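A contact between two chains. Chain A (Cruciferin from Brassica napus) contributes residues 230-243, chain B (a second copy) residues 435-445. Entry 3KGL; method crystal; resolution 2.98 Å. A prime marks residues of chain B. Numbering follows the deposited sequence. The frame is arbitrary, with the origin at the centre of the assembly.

Chain A (230-243) KAFKIDVRTAQQLQ
Chain B 435-445: EEARRVKFNTI

Contacts between protein chains often combine a small apolar centre, which supplies buried area, with a few polar groups at its margins. The cruciferin contact between residues 230-243 and 435′-445′ is a compact example, burying 502 Å² summed over both sides.

The backbone sets the frame. In chain A a helix that began earlier runs through Phe232; Lys233 then leaves it with positive phi (48/47), Ile234 is extended (-127/175), and Asp235 (-72/133) occupies the N-cap position of a second helix, 236-242. This helix starts with Ala239 N donating to Asp235 O at 3.0 Å. Chain B supplies a helical stretch that began earlier and includes residues 435′-442′, held by bonds such as Val440′ N to Glu436′ O (2.9 Å), followed by Thr444′ at -64/110. Helices 236-242 and 435′-442′ cross almost perpendicularly, at -93°, with their axes 11.4 Å apart at closest approach. Two CA pairs define the register: Phe232 CA lies 5.5 Å from Thr444′ CA, and Thr238 CA lies 7.5 Å from Glu436′ CA.

The apolar centre is built around Val440′, which has the largest covered area of any residue here, 91 Å². Its CB points sideways and its chi1 is -32°, between wells. Three chain A side chains meet it: Ile234 CD1 lies 4.2 Å from Val440′ CG1, Leu242 CD1 also 4.2 Å from Val440′ CG1, and Phe232 CD1 4.4 Å from Val440′ CB. Ile234 (p, t) points toward chain B, and its CG2 also packs 3.9 Å from Val440′ CA. Leu242 (m, t) starts sideways, but its end comes nearer. The branched valine presents apolar carbons to these side chains, and chain A also reaches the helix backbone at this residue. Phe232 (m, chi2 -78°) meets that backbone with its ring edge, Val440′ O lying near the ring plane at 3.3 Å from Phe232 CD1.

Hydrogen bonding anchors one end. Thr444′ OG1 donates to Ala231 O at 2.8 Å, so a buried hydroxyl satisfies a carbonyl near the end of the first helix. Thr444′ (chi1 -33°) also brings OG1 within 3.2 Å of Phe232 CA. The small Ala231, its CB directed away, engages the partner through this carbonyl. Nearby, the turn at Lys233 (m, m, t, t) sends CB toward chain B, 4.1 Å from Asn443′ CB, while the end of the lysine leads away, keeping its charge out of the contact.

At the other end the bonding is looser. Thr238 (m) points toward Glu436′ (m, t, chi3 -109°), and Thr238 OG1 makes a weak hydrogen bond to Glu436′ OE2 at 3.4 Å; Thr238 CG2 is closer to that oxygen, at 3.0 Å. The methyl thus sits tightly against the carboxylate oxygen, while the hydroxyl contributes only the weak bond. Gln241 (m, t, chi3 -112°) borders the pair from about one helical turn further on.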

# COMPACT_ATOMS: atom_id res chain seq x y z
N LYS A 230 27.67 -3.34 -28.71
CA LYS A 230 28.60 -3.83 -27.71
C LYS A 230 27.90 -4.81 -26.74
O LYS A 230 28.51 -5.77 -26.28
CB LYS A 230 29.23 -2.66 -26.96
CG LYS A 230 30.02 -1.69 -27.81
CD LYS A 230 30.90 -0.81 -26.91
CE LYS A 230 31.44 0.44 -27.60
NZ LYS A 230 30.93 1.71 -26.97
N ALA A 231 26.63 -4.56 -26.44
CA ALA A 231 25.89 -5.42 -25.52
C ALA A 231 25.50 -6.74 -26.18
O ALA A 231 25.63 -7.80 -25.58
CB ALA A 231 24.66 -4.70 -24.99
N PHE A 232 25.03 -6.68 -27.41
CA PHE A 232 24.62 -7.89 -28.13
C PHE A 232 25.77 -8.51 -28.91
O PHE A 232 25.60 -9.53 -29.57
CB PHE A 232 23.42 -7.60 -29.04
CG PHE A 232 22.16 -7.37 -28.29
CD1 PHE A 232 21.45 -8.43 -27.77
CD2 PHE A 232 21.70 -6.10 -28.05
CE1 PHE A 232 20.30 -8.23 -27.06
CE2 PHE A 232 20.55 -5.89 -27.32
CZ PHE A 232 19.85 -6.95 -26.83
N LYS A 233 26.95 -7.90 -28.83
CA LYS A 233 28.10 -8.43 -29.53
C LYS A 233 27.67 -8.72 -30.97
O LYS A 233 27.91 -9.80 -31.51
CB LYS A 233 28.59 -9.72 -28.86
CG LYS A 233 28.88 -9.60 -27.35
CD LYS A 233 30.23 -8.97 -27.08
CE LYS A 233 30.52 -8.85 -25.60
NZ LYS A 233 31.95 -8.47 -25.37
N ILE A 234 26.99 -7.74 -31.57
CA ILE A 234 26.56 -7.83 -32.95
C ILE A 234 27.03 -6.62 -33.73
O ILE A 234 27.60 -5.68 -33.17
CB ILE A 234 25.03 -7.92 -33.05
CG1 ILE A 234 24.40 -6.73 -32.34
CG2 ILE A 234 24.53 -9.24 -32.45
CD1 ILE A 234 22.93 -6.58 -32.60
N ASP A 235 26.79 -6.63 -35.04
CA ASP A 235 27.22 -5.54 -35.90
C ASP A 235 26.36 -4.29 -35.67
O ASP A 235 25.14 -4.38 -35.63
CB ASP A 235 27.16 -5.99 -37.37
CG ASP A 235 27.85 -5.02 -38.31
OD1 ASP A 235 28.44 -4.02 -37.83
OD2 ASP A 235 27.81 -5.26 -39.54
N VAL A 236 27.00 -3.14 -35.52
CA VAL A 236 26.30 -1.86 -35.35
C VAL A 236 25.20 -1.55 -36.39
O VAL A 236 24.28 -0.77 -36.14
CB VAL A 236 27.31 -0.69 -35.36
CG1 VAL A 236 26.60 0.62 -35.16
CG2 VAL A 236 28.38 -0.90 -34.29
N ARG A 237 25.29 -2.16 -37.57
CA ARG A 237 24.28 -1.95 -38.59
C ARG A 237 23.04 -2.77 -38.25
O ARG A 237 21.91 -2.35 -38.49
CB ARG A 237 24.84 -2.31 -39.97
CG ARG A 237 26.33 -1.96 -40.11
CD ARG A 237 26.83 -2.08 -41.54
NE ARG A 237 26.47 -3.35 -42.16
CZ ARG A 237 26.71 -3.65 -43.44
NH1 ARG A 237 27.33 -2.77 -44.22
NH2 ARG A 237 26.34 -4.83 -43.92
N THR A 238 23.27 -3.95 -37.67
CA THR A 238 22.20 -4.83 -37.23
C THR A 238 21.53 -4.28 -35.96
O THR A 238 20.33 -4.47 -35.75
CB THR A 238 22.74 -6.24 -36.95
OG1 THR A 238 23.57 -6.65 -38.04
CG2 THR A 238 21.61 -7.26 -36.76
N ALA A 239 22.31 -3.60 -35.12
CA ALA A 239 21.76 -3.02 -33.89
C ALA A 239 20.78 -1.91 -34.24
O ALA A 239 19.77 -1.75 -33.55
CB ALA A 239 22.87 -2.51 -32.97
N GLN A 240 21.07 -1.16 -35.30
CA GLN A 240 20.11 -0.17 -35.82
C GLN A 240 18.77 -0.82 -36.11
O GLN A 240 17.72 -0.29 -35.74
CB GLN A 240 20.64 0.48 -37.10
CG GLN A 240 21.30 1.84 -36.91
CD GLN A 240 22.51 2.03 -37.82
OE1 GLN A 240 22.83 1.16 -38.64
NE2 GLN A 240 23.19 3.15 -37.67
N GLN A 241 18.79 -1.98 -36.75
CA GLN A 241 17.56 -2.64 -37.16
C GLN A 241 16.69 -3.02 -36.00
O GLN A 241 15.46 -2.98 -36.10
CB GLN A 241 17.87 -3.89 -37.98
CG GLN A 241 18.58 -3.57 -39.27
CD GLN A 241 18.29 -4.60 -40.32
OE1 GLN A 241 19.18 -5.35 -40.72
NE2 GLN A 241 17.04 -4.66 -40.75
N LEU A 242 17.33 -3.41 -34.91
CA LEU A 242 16.62 -3.80 -33.70
C LEU A 242 15.74 -2.67 -33.20
O LEU A 242 14.69 -2.92 -32.64
CB LEU A 242 17.63 -4.19 -32.63
CG LEU A 242 18.41 -5.44 -32.98
CD1 LEU A 242 19.15 -5.94 -31.76
CD2 LEU A 242 17.44 -6.50 -33.50
N GLN A 243 16.17 -1.44 -33.43
CA GLN A 243 15.46 -0.27 -32.94
C GLN A 243 14.15 0.08 -33.67
O GLN A 243 13.54 1.12 -33.40
CB GLN A 243 16.39 0.93 -32.99
CG GLN A 243 17.69 0.75 -32.27
CD GLN A 243 18.49 2.03 -32.28
OE1 GLN A 243 18.93 2.49 -33.34
NE2 GLN A 243 18.65 2.63 -31.11
N GLU B 435 19.21 -15.57 -39.17
CA GLU B 435 20.57 -15.74 -38.71
C GLU B 435 20.95 -14.58 -37.81
O GLU B 435 21.58 -14.78 -36.78
CB GLU B 435 21.55 -15.84 -39.89
CG GLU B 435 21.11 -16.80 -40.99
CD GLU B 435 20.28 -16.14 -42.09
OE1 GLU B 435 19.12 -16.58 -42.32
OE2 GLU B 435 20.79 -15.19 -42.72
N GLU B 436 20.57 -13.36 -38.21
CA GLU B 436 20.84 -12.18 -37.40
C GLU B 436 20.12 -12.32 -36.05
O GLU B 436 20.69 -12.04 -34.99
CB GLU B 436 20.40 -10.90 -38.11
CG GLU B 436 20.94 -10.69 -39.51
CD GLU B 436 20.55 -9.33 -40.07
OE1 GLU B 436 19.70 -9.26 -41.01
OE2 GLU B 436 21.08 -8.32 -39.56
N ALA B 437 18.87 -12.75 -36.10
CA ALA B 437 18.14 -13.04 -34.87
C ALA B 437 18.95 -14.04 -34.03
O ALA B 437 19.10 -13.85 -32.83
CB ALA B 437 16.76 -13.58 -35.18
N ARG B 438 19.48 -15.08 -34.67
CA ARG B 438 20.28 -16.08 -33.96
C ARG B 438 21.45 -15.40 -33.23
O ARG B 438 21.70 -15.69 -32.06
CB ARG B 438 20.79 -17.18 -34.90
CG ARG B 438 21.36 -18.39 -34.17
CD ARG B 438 22.76 -18.78 -34.67
NE ARG B 438 23.54 -19.51 -33.66
CZ ARG B 438 24.60 -19.03 -33.02
NH1 ARG B 438 25.04 -17.80 -33.29
NH2 ARG B 438 25.24 -19.77 -32.11
N ARG B 439 22.13 -14.49 -33.91
CA ARG B 439 23.24 -13.74 -33.30
C ARG B 439 22.76 -12.94 -32.09
O ARG B 439 23.24 -13.13 -30.99
CB ARG B 439 23.90 -12.78 -34.30
CG ARG B 439 24.25 -13.38 -35.67
CD ARG B 439 25.33 -12.55 -36.35
NE ARG B 439 25.90 -13.21 -37.52
CZ ARG B 439 25.84 -12.71 -38.75
NH1 ARG B 439 25.25 -11.54 -38.98
NH2 ARG B 439 26.39 -13.38 -39.75
N VAL B 440 21.80 -12.04 -32.30
CA VAL B 440 21.40 -11.14 -31.22
C VAL B 440 20.96 -11.95 -30.01
O VAL B 440 21.05 -11.50 -28.86
CB VAL B 440 20.26 -10.16 -31.63
CG1 VAL B 440 20.34 -9.79 -33.11
CG2 VAL B 440 18.93 -10.74 -31.30
N LYS B 441 20.53 -13.17 -30.27
CA LYS B 441 19.95 -13.97 -29.22
C LYS B 441 21.00 -14.77 -28.45
O LYS B 441 20.88 -14.92 -27.24
CB LYS B 441 18.88 -14.88 -29.81
CG LYS B 441 18.04 -15.56 -28.77
CD LYS B 441 17.25 -16.68 -29.36
CE LYS B 441 16.57 -17.43 -28.27
NZ LYS B 441 16.07 -18.71 -28.76
N PHE B 442 22.03 -15.26 -29.14
CA PHE B 442 22.98 -16.17 -28.49
C PHE B 442 24.41 -15.66 -28.28
O PHE B 442 25.12 -16.17 -27.42
CB PHE B 442 23.04 -17.51 -29.23
CG PHE B 442 21.74 -18.27 -29.23
CD1 PHE B 442 21.30 -18.90 -28.08
CD2 PHE B 442 20.97 -18.36 -30.38
CE1 PHE B 442 20.11 -19.60 -28.09
CE2 PHE B 442 19.79 -19.07 -30.38
CZ PHE B 442 19.36 -19.69 -29.23
N ASN B 443 24.85 -14.68 -29.07
CA ASN B 443 26.24 -14.21 -29.04
C ASN B 443 26.78 -13.82 -27.67
O ASN B 443 27.79 -14.35 -27.20
CB ASN B 443 26.46 -13.03 -30.01
CG ASN B 443 26.53 -13.46 -31.46
OD1 ASN B 443 26.93 -12.67 -32.31
ND2 ASN B 443 26.16 -14.71 -31.75
N THR B 444 26.14 -12.85 -27.03
CA THR B 444 26.58 -12.39 -25.73
C THR B 444 26.45 -13.56 -24.76
O THR B 444 25.34 -13.96 -24.42
CB THR B 444 25.75 -11.21 -25.26
OG1 THR B 444 25.34 -10.43 -26.39
CG2 THR B 444 26.54 -10.35 -24.32
N ILE B 445 27.59 -14.10 -24.33
CA ILE B 445 27.61 -15.35 -23.57
C ILE B 445 27.49 -15.14 -22.06
O ILE B 445 27.00 -16.01 -21.33
CB ILE B 445 28.86 -16.17 -23.91
CG1 ILE B 445 29.89 -15.29 -24.62
CG2 ILE B 445 28.49 -17.34 -24.81
CD1 ILE B 445 30.94 -16.05 -25.41